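Side-chain contacts in acyltransferase (Actinoplanes teichomyceticus, PDB 4Q38), which transfers long-chain acyl groups from acyl-CoA to the amino sugar of teicoplanin-type glycopeptide antibiotics, probably with a GNAT-like C-terminal domain: residues P47-L50 with E54-R57; A76-D81 with A85-L90. One frame throughout, in Å; residues are numbered along the deposited sequence.

Contact 1: P47-L50 with E54-R57; sequences PVRL and EEAR
Arg49 and Glu55 meet in a salt bridge, and it is this ion pair alone that joins 47-50 to 54-57. The two side chains reach for each other from opposite directions. Glu55 is extended all along its chain (chi1 -175°), which carries the carboxylate well away from the helix. The Arg49 chain is extended from CG to NE and brings the guanidinium the rest of the way. Its NH1 and NH2 then grip the carboxylate end-on. Arg49 NH2 donates to Glu55 OE1 at 2.9 Å, on the syn lone pair. Arg49 NH1 donates to Glu55 OE2 over a longer 3.3 Å. A weak third bond runs from Arg49 NH2 to Glu55 OE2, also 3.3 Å, so that both OE2 and NH2 are used twice. The pair is not coplanar: guanidinium and carboxylate planes are 35° apart, and NH1 meets OE2 from 25° out of the carboxylate plane. Both residues are exposed, so solvent probably weakens the attraction. Two residues on from Glu55, Arg57 has its own acid partner: its NH2 forms a salt bridge with Glu67. The contact is a bidentate surface salt bridge, tying the loop after helix 32-41 to the first turn of helix 53-62.

Contact 2: A76-D81 with A85-L90; sequences AAPDPD and ALWWLL
The backbone of 76-81 runs as an irregular loop past helical 85-90, closest at Pro80 and Trp87, whose CA atoms lie 5.5 Å apart. Trp87 is the centre of the contact. Its CG is anti to the backbone N (chi1 -157°), and this presents one face of the indole to Pro80. Pro80 CG sits 3.9 Å from the centroid of the six-membered ring of Trp87, 15° off the normal, in a CH-pi contact. Pro80 CA lies on the same face, 3.8 Å from Trp87 CG. The opposite face takes Leu90 CD2 from one turn on, offset toward the rim. Pro78 O approaches Trp87 CZ3 obliquely at 3.3 Å; this carbonyl accepts a hydrogen bond from Arg52 NH1. The loop is shaped by an Asx turn: Asp79 OD2 accepts from Asp81 N at 2.7 Å, met from above the carboxylate plane. The same oxygen also accepts from Arg82 N, and Asp83 OD2 takes Asp79 N, just before helix 84-98. Farther back along the loop, the Pro78 ring crosses Leu86 at about a right angle. Leu86 CD2 touches Pro78 CB at 3.7 Å. On the indole side, Pro78 CG meets Trp87 CZ3 at 4.0 Å.

How the contacts relate
Contact 1 closes before contact 2 opens, with helix 67-76 between them in the chain. Their centres are 13 Å apart. Each joins a loop to the helix that follows it: helix 53-62 in contact 1, helix 84-98 in contact 2. The loop of contact 1 also packs on both halves of contact 2. Leu50 CD1 packs on Trp87 CZ3 at 3.8 Å and on Pro78 CD at 3.9 Å, while Val48 CG1 lies near Leu90 CD2. Leu50 and Pro78 both reach Tyr128 of helix 125-143. The exposed ion pair thus borders a more buried apolar layer. Both belong to the helical N-terminal part, away from the coenzyme A and sugar pockets.

Contact 1: P47-L50 with E54-R57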
ATOM      1  N   PRO A  47     -19.239  -3.301  16.628  1.00 50.03           N
ATOM      2  CA  PRO A  47     -18.600  -2.095  17.163  1.00 48.45           C
ATOM      3  C   PRO A  47     -17.086  -2.127  16.955  1.00 45.53           C
ATOM      4  O   PRO A  47     -16.473  -3.197  17.032  1.00 44.36           O
ATOM      5  CB  PRO A  47     -18.921  -2.162  18.661  1.00 47.77           C
ATOM      6  CG  PRO A  47     -20.167  -2.973  18.742  1.00 50.10           C
ATOM      7  CD  PRO A  47     -20.031  -4.002  17.658  1.00 51.23           C
ATOM      8  N   VAL A  48     -16.504  -0.970  16.667  1.00 45.24           N
ATOM      9  CA  VAL A  48     -15.056  -0.856  16.497  1.00 46.36           C
ATOM     10  C   VAL A  48     -14.345  -1.074  17.829  1.00 47.50           C
ATOM     11  O   VAL A  48     -14.663  -0.427  18.826  1.00 46.54           O
ATOM     12  CB  VAL A  48     -14.669   0.504  15.888  1.00 47.11           C
ATOM     13  CG1 VAL A  48     -13.200   0.818  16.126  1.00 47.36           C
ATOM     14  CG2 VAL A  48     -14.979   0.507  14.402  1.00 47.56           C
ATOM     15  N   ARG A  49     -13.398  -2.009  17.835  1.00 46.95           N
ATOM     16  CA  ARG A  49     -12.596  -2.294  19.012  1.00 46.26           C
ATOM     17  C   ARG A  49     -11.115  -2.103  18.690  1.00 45.00           C
ATOM     18  O   ARG A  49     -10.601  -2.693  17.738  1.00 45.43           O
ATOM     19  CB  ARG A  49     -12.859  -3.725  19.492  1.00 48.06           C
ATOM     20  CG  ARG A  49     -12.226  -4.070  20.828  1.00 51.92           C
ATOM     21  CD  ARG A  49     -12.518  -5.513  21.218  1.00 54.19           C
ATOM     22  NE  ARG A  49     -11.615  -6.001  22.264  1.00 55.86           N
ATOM     23  CZ  ARG A  49     -10.402  -6.506  22.048  1.00 56.46           C
ATOM     24  NH1 ARG A  49      -9.913  -6.598  20.820  1.00 57.69           N
ATOM     25  NH2 ARG A  49      -9.667  -6.918  23.070  1.00 58.23           N
ATOM     26  N   LEU A  50     -10.431  -1.267  19.467  1.00 39.93           N
ATOM     27  CA  LEU A  50      -8.978  -1.223  19.388  1.00 39.51           C
ATOM     28  C   LEU A  50      -8.369  -2.115  20.456  1.00 39.27           C
ATOM     29  O   LEU A  50      -8.758  -2.042  21.627  1.00 39.15           O
ATOM     30  CB  LEU A  50      -8.434   0.203  19.515  1.00 36.22           C
ATOM     31  CG  LEU A  50      -8.758   1.231  18.428  1.00 36.52           C
ATOM     32  CD1 LEU A  50      -8.142   2.574  18.804  1.00 34.75           C
ATOM     33  CD2 LEU A  50      -8.304   0.790  17.036  1.00 34.63           C
ATOM     34  N   GLU A  54      -0.625  -4.938  26.047  1.00 48.49           N
ATOM     35  CA  GLU A  54       0.181  -6.038  25.521  1.00 50.78           C
ATOM     36  C   GLU A  54      -0.489  -6.797  24.374  1.00 48.41           C
ATOM     37  O   GLU A  54       0.198  -7.374  23.530  1.00 45.88           O
ATOM     38  CB  GLU A  54       0.605  -6.989  26.643  1.00 54.07           C
ATOM     39  CG  GLU A  54       1.665  -6.399  27.568  1.00 56.90           C
ATOM     40  CD  GLU A  54       2.962  -6.086  26.844  1.00 59.53           C
ATOM     41  OE1 GLU A  54       3.259  -4.890  26.635  1.00 59.44           O
ATOM     42  OE2 GLU A  54       3.679  -7.041  26.467  1.00 64.04           O
ATOM     43  N   GLU A  55      -1.820  -6.793  24.347  1.00 46.48           N
ATOM     44  CA  GLU A  55      -2.551  -7.309  23.198  1.00 44.95           C
ATOM     45  C   GLU A  55      -2.200  -6.487  21.955  1.00 41.54           C
ATOM     46  O   GLU A  55      -1.865  -7.047  20.914  1.00 40.14           O
ATOM     47  CB  GLU A  55      -4.057  -7.271  23.436  1.00 45.22           C
ATOM     48  CG  GLU A  55      -4.848  -7.917  22.307  1.00 47.85           C
ATOM     49  CD  GLU A  55      -6.343  -7.710  22.423  1.00 48.14           C
ATOM     50  OE1 GLU A  55      -6.805  -7.171  23.447  1.00 50.83           O
ATOM     51  OE2 GLU A  55      -7.064  -8.091  21.484  1.00 51.39           O
ATOM     52  N   ALA A  56      -2.273  -5.162  22.083  1.00 40.16           N
ATOM     53  CA  ALA A  56      -1.920  -4.250  20.999  1.00 39.52           C
ATOM     54  C   ALA A  56      -0.454  -4.395  20.599  1.00 39.57           C
ATOM     55  O   ALA A  56      -0.130  -4.390  19.410  1.00 36.33           O
ATOM     56  CB  ALA A  56      -2.235  -2.811  21.380  1.00 39.24           C
ATOM     57  N   ARG A  57       0.423  -4.541  21.591  1.00 39.44           N
ATOM     58  CA  ARG A  57       1.848  -4.727  21.321  1.00 39.83           C
ATOM     59  C   ARG A  57       2.142  -6.040  20.602  1.00 37.27           C
ATOM     60  O   ARG A  57       3.027  -6.096  19.743  1.00 36.01           O
ATOM     61  CB  ARG A  57       2.689  -4.608  22.604  1.00 41.28           C
ATOM     62  CG  ARG A  57       2.762  -3.197  23.185  1.00 43.20           C
ATOM     63  CD  ARG A  57       3.397  -2.171  22.239  1.00 44.16           C
ATOM     64  NE  ARG A  57       4.801  -2.453  21.925  1.00 47.57           N
ATOM     65  CZ  ARG A  57       5.845  -1.971  22.599  1.00 47.94           C
ATOM     66  NH1 ARG A  57       5.667  -1.177  23.650  1.00 45.53           N
ATOM     67  NH2 ARG A  57       7.076  -2.292  22.219  1.00 48.68           N
TER

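Contact 2: A76-D81 with A85-L90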
ATOM      1  N   ALA A  76      -0.701   6.437  22.295  1.00 31.80           N
ATOM      2  CA  ALA A  76      -1.582   7.495  21.800  1.00 32.21           C
ATOM      3  C   ALA A  76      -2.982   7.048  21.395  1.00 31.06           C
ATOM      4  O   ALA A  76      -3.780   7.874  20.957  1.00 32.50           O
ATOM      5  CB  ALA A  76      -0.917   8.224  20.647  1.00 31.22           C
ATOM      6  N   ALA A  77      -3.282   5.758  21.544  1.00 31.86           N
ATOM      7  CA  ALA A  77      -4.571   5.207  21.104  1.00 31.88           C
ATOM      8  C   ALA A  77      -5.732   6.079  21.560  1.00 34.45           C
ATOM      9  O   ALA A  77      -5.813   6.448  22.736  1.00 34.36           O
ATOM     10  CB  ALA A  77      -4.745   3.770  21.573  1.00 32.10           C
ATOM     11  N   PRO A  78      -6.617   6.447  20.618  1.00 34.04           N
ATOM     12  CA  PRO A  78      -7.696   7.358  20.939  1.00 34.02           C
ATOM     13  C   PRO A  78      -8.777   6.742  21.829  1.00 35.79           C
ATOM     14  O   PRO A  78      -8.841   5.519  21.999  1.00 36.33           O
ATOM     15  CB  PRO A  78      -8.266   7.714  19.567  1.00 33.31           C
ATOM     16  CG  PRO A  78      -7.978   6.504  18.737  1.00 33.85           C
ATOM     17  CD  PRO A  78      -6.603   6.103  19.182  1.00 33.62           C
ATOM     18  N   ASP A  79      -9.603   7.618  22.389  1.00 35.24           N
ATOM     19  CA  ASP A  79     -10.661   7.250  23.311  1.00 37.83           C
ATOM     20  C   ASP A  79     -11.983   7.819  22.786  1.00 36.49           C
ATOM     21  O   ASP A  79     -12.014   8.967  22.343  1.00 35.20           O
ATOM     22  CB  ASP A  79     -10.327   7.840  24.687  1.00 37.95           C
ATOM     23  CG  ASP A  79     -11.450   7.692  25.667  1.00 38.94           C
ATOM     24  OD1 ASP A  79     -11.519   6.645  26.342  1.00 40.94           O
ATOM     25  OD2 ASP A  79     -12.266   8.626  25.753  1.00 39.42           O
ATOM     26  N   PRO A  80     -13.081   7.029  22.843  1.00 37.99           N
ATOM     27  CA  PRO A  80     -14.393   7.497  22.367  1.00 39.32           C
ATOM     28  C   PRO A  80     -14.861   8.815  22.997  1.00 39.37           C
ATOM     29  O   PRO A  80     -15.537   9.603  22.340  1.00 41.38           O
ATOM     30  CB  PRO A  80     -15.351   6.368  22.783  1.00 39.76           C
ATOM     31  CG  PRO A  80     -14.496   5.165  22.933  1.00 39.99           C
ATOM     32  CD  PRO A  80     -13.149   5.655  23.379  1.00 39.61           C
ATOM     33  N   ASP A  81     -14.497   9.053  24.254  1.00 40.91           N
ATOM     34  CA  ASP A  81     -14.997  10.219  24.989  1.00 42.27           C
ATOM     35  C   ASP A  81     -14.141  11.470  24.807  1.00 41.13           C
ATOM     36  O   ASP A  81     -14.667  12.554  24.552  1.00 42.79           O
ATOM     37  CB  ASP A  81     -15.181   9.878  26.470  1.00 44.42           C
ATOM     38  CG  ASP A  81     -16.223   8.798  26.684  1.00 46.30           C
ATOM     39  OD1 ASP A  81     -17.369   8.996  26.238  1.00 46.69           O
ATOM     40  OD2 ASP A  81     -15.897   7.744  27.274  1.00 46.84           O
ATOM     41  N   ALA A  85     -14.548  13.232  17.720  1.00 34.38           N
ATOM     42  CA  ALA A  85     -14.533  13.467  16.276  1.00 34.66           C
ATOM     43  C   ALA A  85     -13.676  12.404  15.600  1.00 34.25           C
ATOM     44  O   ALA A  85     -14.082  11.815  14.598  1.00 32.86           O
ATOM     45  CB  ALA A  85     -14.007  14.858  15.956  1.00 34.07           C
ATOM     46  N   LEU A  86     -12.501  12.148  16.172  1.00 32.95           N
ATOM     47  CA  LEU A  86     -11.609  11.121  15.655  1.00 34.69           C
ATOM     48  C   LEU A  86     -12.269   9.740  15.708  1.00 34.27           C
ATOM     49  O   LEU A  86     -12.168   8.961  14.753  1.00 33.91           O
ATOM     50  CB  LEU A  86     -10.283  11.135  16.417  1.00 35.30           C
ATOM     51  CG  LEU A  86      -9.129  10.401  15.727  1.00 36.13           C
ATOM     52  CD1 LEU A  86      -7.812  11.102  16.008  1.00 36.84           C
ATOM     53  CD2 LEU A  86      -9.076   8.946  16.157  1.00 35.00           C
ATOM     54  N   TRP A  87     -12.957   9.445  16.812  1.00 33.15           N
ATOM     55  CA  TRP A  87     -13.628   8.158  16.975  1.00 33.26           C
ATOM     56  C   TRP A  87     -14.749   7.972  15.988  1.00 33.67           C
ATOM     57  O   TRP A  87     -14.894   6.890  15.409  1.00 33.29           O
ATOM     58  CB  TRP A  87     -14.130   7.945  18.406  1.00 33.64           C
ATOM     59  CG  TRP A  87     -14.304   6.477  18.709  1.00 32.35           C
ATOM     60  CD1 TRP A  87     -15.459   5.713  18.571  1.00 32.84           C
ATOM     61  CD2 TRP A  87     -13.274   5.532  19.163  1.00 33.65           C
ATOM     62  NE1 TRP A  87     -15.228   4.404  18.916  1.00 33.95           N
ATOM     63  CE2 TRP A  87     -13.937   4.224  19.275  1.00 34.12           C
ATOM     64  CE3 TRP A  87     -11.918   5.633  19.482  1.00 34.07           C
ATOM     65  CZ2 TRP A  87     -13.256   3.085  19.702  1.00 34.56           C
ATOM     66  CZ3 TRP A  87     -11.244   4.475  19.915  1.00 34.11           C
ATOM     67  CH2 TRP A  87     -11.900   3.234  20.019  1.00 34.40           C
ATOM     68  N   TRP A  88     -15.542   9.025  15.786  1.00 33.58           N
ATOM     69  CA  TRP A  88     -16.620   9.030  14.791  1.00 34.75           C
ATOM     70  C   TRP A  88     -16.091   8.600  13.445  1.00 34.41           C
ATOM     71  O   TRP A  88     -16.674   7.740  12.774  1.00 32.42           O
ATOM     72  CB  TRP A  88     -17.215  10.431  14.696  1.00 35.57           C
ATOM     73  CG  TRP A  88     -18.394  10.593  13.757  1.00 36.70           C
ATOM     74  CD1 TRP A  88     -19.750  10.530  14.084  1.00 37.62           C
ATOM     75  CD2 TRP A  88     -18.365  10.901  12.316  1.00 36.90           C
ATOM     76  NE1 TRP A  88     -20.530  10.753  12.982  1.00 37.56           N
ATOM     77  CE2 TRP A  88     -19.769  10.982  11.887  1.00 36.80           C
ATOM     78  CE3 TRP A  88     -17.354  11.103  11.369  1.00 36.16           C
ATOM     79  CZ2 TRP A  88     -20.124  11.251  10.567  1.00 37.19           C
ATOM     80  CZ3 TRP A  88     -17.725  11.370  10.042  1.00 36.49           C
ATOM     81  CH2 TRP A  88     -19.077  11.446   9.652  1.00 37.36           C
ATOM     82  N   LEU A  89     -14.961   9.187  13.063  1.00 32.54           N
ATOM     83  CA  LEU A  89     -14.322   8.926  11.769  1.00 31.55           C
ATOM     84  C   LEU A  89     -13.692   7.532  11.679  1.00 30.94           C
ATOM     85  O   LEU A  89     -13.759   6.886  10.636  1.00 31.05           O
ATOM     86  CB  LEU A  89     -13.272   9.995  11.495  1.00 30.29           C
ATOM     87  CG  LEU A  89     -12.685  10.022  10.089  1.00 30.58           C
ATOM     88  CD1 LEU A  89     -13.762  10.367   9.073  1.00 30.83           C
ATOM     89  CD2 LEU A  89     -11.543  11.015  10.035  1.00 29.88           C
ATOM     90  N   LEU A  90     -13.086   7.084  12.772  1.00 30.24           N
ATOM     91  CA  LEU A  90     -12.497   5.752  12.854  1.00 31.14           C
ATOM     92  C   LEU A  90     -13.525   4.640  12.631  1.00 32.07           C
ATOM     93  O   LEU A  90     -13.259   3.687  11.903  1.00 30.48           O
ATOM     94  CB  LEU A  90     -11.801   5.563  14.204  1.00 30.54           C
ATOM     95  CG  LEU A  90     -11.311   4.166  14.586  1.00 31.62           C
ATOM     96  CD1 LEU A  90     -10.165   3.713  13.688  1.00 29.38           C
ATOM     97  CD2 LEU A  90     -10.900   4.154  16.055  1.00 33.14           C
TER